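Local coordinates for protein cytolethal distending toxin subunit B (Escherichia coli, PDB 2F1N) that nicks DNA as the endonuclease subunit of a tripartite bacterial toxin, very probably damaging the DNA of intoxicated cells and so arresting them at G2/M, at residues Ala204-Pro210 and Asp222-Asn228; Asn154-Val160 and Ile182-Arg188. All coordinates share one frame. Residue numbers count along the deposited sequence, not the author numbering.

Contact 1: residues Ala204-Pro210 and Asp222-Asn228; sequences ASEIISP and DYAVAGN
This is an antiparallel strand pairing at the edge of the six-stranded sheet of a DNase I-like sandwich: strand 205-208 is one of its two outermost strands, and 222-228 lies between it and strand 179-183. The strand axes approach to 4.6 Å and run at 161° to each other. Glu206 with Ala226 and Ile208 with Ala224 are hydrogen-bonded pairs: Glu206 N to Ala226 O is 2.8 Å, Ala226 N to Glu206 O 2.9 Å, Ile208 N to Ala224 O 2.8 Å and Ala224 N to Ile208 O 3.1 Å. Ser205 with Gly227 and Ile207 with Val225 are non-hydrogen-bonded pairs, CA to CA 4.0 and 4.5 Å. Beyond the first of these, Asn228 N donates to Ala204 O at 3.1 Å. Gly227 has no side chain, which permits the close approach to Ser205; a CB there would clash with Ala204 O.

On the face carrying Ser205, Ile207 and Val225, Ile207 (m, t) places CG2 3.7 Å from Tyr223 CD1 and CG1 4.2 Å from Val225 CG2; helix 190-194 packs on this side. The Tyr223 side chain (chi1 p) also brings its CB to 3.7 Å from Ser209 CB, while its hydroxyl bonds to Arg188 O. On the other face, Ile208 CD1 meets Ala226 CB at 3.7 Å, and Ile208 packs on Leu237 and Ala239 of the second sheet. Glu206 turns its carboxylate to Ser235 N. The chemistry is thus main-chain pairing in a largely buried setting: backbone bonds set the register, and the isoleucines, alternating in direction, serve a helix on one face and the opposing sheet on the other.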
# COMPACT_ATOMS: atom_id res chain seq x y z
N ALA A 204 4.83 8.83 -17.11
CA ALA A 204 3.60 8.08 -16.90
C ALA A 204 3.20 7.98 -15.41
O ALA A 204 2.26 7.26 -15.08
CB ALA A 204 3.74 6.64 -17.51
N SER A 205 3.84 8.78 -14.56
CA SER A 205 3.51 8.75 -13.16
C SER A 205 3.83 10.06 -12.46
O SER A 205 4.48 10.95 -13.02
CB SER A 205 4.28 7.60 -12.46
OG SER A 205 5.67 7.86 -12.56
N GLU A 206 3.40 10.17 -11.21
CA GLU A 206 3.78 11.31 -10.37
C GLU A 206 4.00 10.77 -8.96
O GLU A 206 3.30 9.86 -8.50
CB GLU A 206 2.65 12.37 -10.37
CG GLU A 206 1.32 11.86 -9.89
CD GLU A 206 0.18 12.87 -10.05
OE1 GLU A 206 0.45 14.01 -10.51
OE2 GLU A 206 -0.97 12.51 -9.69
N ILE A 207 4.98 11.34 -8.28
CA ILE A 207 5.23 10.95 -6.90
C ILE A 207 4.44 11.89 -6.01
O ILE A 207 4.50 13.10 -6.20
CB ILE A 207 6.74 10.96 -6.62
CG1 ILE A 207 7.43 9.88 -7.50
CG2 ILE A 207 7.01 10.72 -5.15
CD1 ILE A 207 8.91 9.82 -7.33
N ILE A 208 3.68 11.35 -5.06
CA ILE A 208 2.89 12.17 -4.12
C ILE A 208 3.45 11.94 -2.73
O ILE A 208 3.25 10.88 -2.14
CB ILE A 208 1.37 11.81 -4.23
CG1 ILE A 208 0.92 11.85 -5.69
CG2 ILE A 208 0.46 12.76 -3.40
CD1 ILE A 208 -0.26 10.98 -5.97
N SER A 209 4.14 12.94 -2.18
CA SER A 209 4.86 12.76 -0.91
C SER A 209 4.57 13.92 0.01
O SER A 209 4.31 15.03 -0.47
CB SER A 209 6.37 12.65 -1.13
OG SER A 209 6.82 13.72 -1.93
N PRO A 210 4.62 13.67 1.32
CA PRO A 210 4.33 14.74 2.28
C PRO A 210 5.56 15.65 2.45
O PRO A 210 6.69 15.28 2.21
CB PRO A 210 4.00 13.99 3.57
CG PRO A 210 4.85 12.74 3.52
CD PRO A 210 4.94 12.39 2.00
N ASP A 222 8.07 7.18 3.16
CA ASP A 222 6.75 6.54 2.99
C ASP A 222 5.88 7.51 2.20
O ASP A 222 5.60 8.62 2.66
CB ASP A 222 6.12 6.32 4.37
CG ASP A 222 6.99 5.50 5.26
OD1 ASP A 222 6.99 4.25 5.05
OD2 ASP A 222 7.76 5.98 6.17
N TYR A 223 5.41 7.07 1.05
CA TYR A 223 4.63 7.97 0.21
C TYR A 223 3.97 7.17 -0.90
O TYR A 223 3.86 5.94 -0.78
CB TYR A 223 5.56 9.12 -0.30
CG TYR A 223 6.88 8.69 -0.89
CD1 TYR A 223 6.99 8.39 -2.25
CD2 TYR A 223 8.06 8.62 -0.10
CE1 TYR A 223 8.24 8.00 -2.81
CE2 TYR A 223 9.31 8.19 -0.63
CZ TYR A 223 9.39 7.91 -1.98
OH TYR A 223 10.57 7.51 -2.49
N ALA A 224 3.51 7.84 -1.96
CA ALA A 224 2.73 7.18 -3.02
C ALA A 224 3.26 7.52 -4.41
O ALA A 224 3.80 8.62 -4.61
CB ALA A 224 1.23 7.53 -2.94
N VAL A 225 3.09 6.59 -5.36
CA VAL A 225 3.37 6.88 -6.78
C VAL A 225 2.10 6.56 -7.53
O VAL A 225 1.65 5.43 -7.49
CB VAL A 225 4.55 6.01 -7.33
CG1 VAL A 225 4.83 6.38 -8.82
CG2 VAL A 225 5.82 6.12 -6.45
N ALA A 226 1.50 7.55 -8.20
CA ALA A 226 0.27 7.35 -8.98
C ALA A 226 0.66 7.31 -10.45
O ALA A 226 1.57 8.04 -10.88
CB ALA A 226 -0.74 8.52 -8.75
N GLY A 227 0.03 6.43 -11.22
CA GLY A 227 0.40 6.34 -12.61
C GLY A 227 -0.66 5.71 -13.50
O GLY A 227 -1.70 5.28 -13.03
N ASN A 228 -0.38 5.70 -14.80
CA ASN A 228 -1.23 5.06 -15.77
C ASN A 228 -0.35 4.67 -16.96
O ASN A 228 0.39 5.52 -17.51
CB ASN A 228 -2.35 6.00 -16.26
CG ASN A 228 -3.34 5.28 -17.11
OD1 ASN A 228 -3.02 4.74 -18.19
ND2 ASN A 228 -4.60 5.24 -16.63

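Contact 2: residues Asn154-Val160 and Ile182-Arg188; sequences NDAPALV and ILGDFNR
Phe186 and Ile182 form the apolar centre, set against the first turn of helix 156-168. Phe186 (chi1 m) offers its ring edge to Ala156, CD1 to CB 4.1 Å, and its CE1 lies 4.2 Å from Val160 CG2. Ile182 (m, t), on strand 179-183, reaches the same helix with CD1 3.7 Å from Val160 CA and 4.1 Å from Val160 CG1. The nearest backbones are Ala156 and Phe186, CA to CA 5.5 Å; Val160 CA and Ile182 CA stand 7.4 Å apart. Between Ile182 and Phe186 the chain turns a corner at the extended Gly184, and Asn187 then takes up left-handed helical angles (57/27).

Outward, the contact becomes polar around Asn154 (chi1 p). Its OD1 accepts from Ala156 N at 3.1 Å, an Asx turn leading into the helix, and also from Arg188 NE at 2.8 Å and Arg188 NH2 at 3.0 Å. Its ND2 donates to Phe186 O at 3.0 Å. Arg188 (p, t, p) lays one face of its guanidinium over Pro157, with NH2 3.5 Å from Pro157 CD, and its NH1 forms a salt bridge with Asp192. Arg188 belongs to the nuclear localization signal, yet here it is buried. A helix packed on its sheet, beside a strand that turns a corner into the Gly-Asp-Phe-Asn sequence Gly184-Asn187, is characteristic of the DNase I-like endonuclease fold.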
# COMPACT_ATOMS: atom_id res chain seq x y z
N ASN A 154 18.70 0.82 -3.73
CA ASN A 154 17.76 -0.28 -3.54
C ASN A 154 16.81 -0.52 -4.71
O ASN A 154 17.02 0.01 -5.84
CB ASN A 154 16.99 -0.05 -2.23
CG ASN A 154 15.90 1.03 -2.35
OD1 ASN A 154 15.72 1.68 -3.42
ND2 ASN A 154 15.17 1.25 -1.26
N ASP A 155 15.81 -1.34 -4.45
CA ASP A 155 14.89 -1.80 -5.49
C ASP A 155 13.66 -0.92 -5.75
O ASP A 155 12.77 -1.27 -6.58
CB ASP A 155 14.48 -3.24 -5.20
CG ASP A 155 13.83 -3.43 -3.82
OD1 ASP A 155 14.13 -2.66 -2.84
OD2 ASP A 155 13.04 -4.39 -3.63
N ALA A 156 13.60 0.25 -5.10
CA ALA A 156 12.41 1.10 -5.30
C ALA A 156 12.11 1.43 -6.77
O ALA A 156 10.95 1.27 -7.20
CB ALA A 156 12.45 2.38 -4.43
N PRO A 157 13.08 1.91 -7.57
CA PRO A 157 12.75 2.22 -8.98
C PRO A 157 12.23 0.99 -9.75
O PRO A 157 11.27 1.09 -10.52
CB PRO A 157 14.07 2.68 -9.57
CG PRO A 157 14.86 3.26 -8.38
CD PRO A 157 14.48 2.27 -7.26
N ALA A 158 12.86 -0.16 -9.53
CA ALA A 158 12.44 -1.41 -10.19
C ALA A 158 11.05 -1.87 -9.77
O ALA A 158 10.31 -2.45 -10.60
CB ALA A 158 13.48 -2.52 -9.86
N LEU A 159 10.68 -1.67 -8.49
CA LEU A 159 9.30 -1.94 -8.07
C LEU A 159 8.28 -1.09 -8.84
O LEU A 159 7.24 -1.60 -9.28
CB LEU A 159 9.11 -1.68 -6.57
CG LEU A 159 9.84 -2.74 -5.72
CD1 LEU A 159 9.94 -2.26 -4.21
CD2 LEU A 159 9.16 -4.10 -5.82
N VAL A 160 8.57 0.20 -8.98
CA VAL A 160 7.64 1.10 -9.68
C VAL A 160 7.59 0.64 -11.14
O VAL A 160 6.49 0.59 -11.74
CB VAL A 160 8.08 2.56 -9.62
CG1 VAL A 160 7.13 3.46 -10.47
CG2 VAL A 160 8.07 3.07 -8.17
N ILE A 182 0.90 3.10 -6.11
CA ILE A 182 1.77 2.28 -5.26
C ILE A 182 2.01 3.05 -3.95
O ILE A 182 2.54 4.17 -3.95
CB ILE A 182 3.12 2.03 -5.95
CG1 ILE A 182 2.95 1.50 -7.40
CG2 ILE A 182 3.93 1.02 -5.08
CD1 ILE A 182 4.24 1.49 -8.25
N LEU A 183 1.64 2.45 -2.82
CA LEU A 183 1.73 3.11 -1.51
C LEU A 183 2.73 2.31 -0.71
O LEU A 183 2.59 1.09 -0.61
CB LEU A 183 0.38 3.00 -0.81
CG LEU A 183 -0.74 3.85 -1.44
CD1 LEU A 183 -2.15 3.20 -1.26
CD2 LEU A 183 -0.69 5.21 -0.73
N GLY A 184 3.74 2.94 -0.20
CA GLY A 184 4.63 2.13 0.62
C GLY A 184 5.82 2.82 1.16
O GLY A 184 5.91 4.06 1.11
N ASP A 185 6.68 1.98 1.77
CA ASP A 185 7.95 2.42 2.29
C ASP A 185 8.97 2.14 1.21
O ASP A 185 9.42 1.00 0.99
CB ASP A 185 8.26 1.66 3.60
CG ASP A 185 9.59 2.03 4.20
OD1 ASP A 185 10.38 2.84 3.61
OD2 ASP A 185 9.93 1.48 5.28
N PHE A 186 9.35 3.21 0.53
CA PHE A 186 10.29 3.08 -0.58
C PHE A 186 11.74 3.11 -0.15
O PHE A 186 12.64 2.83 -0.95
CB PHE A 186 10.00 4.17 -1.61
CG PHE A 186 8.70 3.99 -2.32
CD1 PHE A 186 8.59 3.07 -3.37
CD2 PHE A 186 7.57 4.71 -1.93
CE1 PHE A 186 7.34 2.88 -4.02
CE2 PHE A 186 6.31 4.54 -2.58
CZ PHE A 186 6.22 3.63 -3.63
N ASN A 187 11.97 3.48 1.11
CA ASN A 187 13.33 3.44 1.70
C ASN A 187 14.37 4.27 0.94
O ASN A 187 15.56 4.00 1.03
CB ASN A 187 13.82 1.99 1.92
CG ASN A 187 13.65 1.54 3.35
OD1 ASN A 187 13.97 2.29 4.30
ND2 ASN A 187 13.14 0.34 3.55
N ARG A 188 13.88 5.30 0.25
CA ARG A 188 14.67 6.39 -0.35
C ARG A 188 13.74 7.59 -0.47
O ARG A 188 12.50 7.42 -0.47
CB ARG A 188 15.27 5.97 -1.70
CG ARG A 188 14.25 5.65 -2.78
CD ARG A 188 14.96 5.57 -4.16
NE ARG A 188 15.78 4.38 -4.32
CZ ARG A 188 16.67 4.21 -5.32
NH1 ARG A 188 16.90 5.21 -6.19
NH2 ARG A 188 17.34 3.07 -5.47

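Both contacts are buried and share one sheet, where strands 222-228 and 179-183 are neighbours, bonded through Val225 O and Ile182 N at 2.8 Å. Their centres lie 11 Å apart. Contact 1 joins strand to strand at the sheet's edge, with main-chain hydrogen bonds doing the polar work; contact 2 seats a helix and the turn after a strand together, and there the hydrogen bonds all run through the side chain of Asn154, to the Arg188 guanidinium and to Phe186 O. Tyr223 of contact 1 is a second bridge: its ring stacks with Phe186 of contact 2 and its OH lies 2.8 Å from Arg188 O. Helix 190-194 touches both, meeting Ile207 in contact 1 and Ala156 in contact 2.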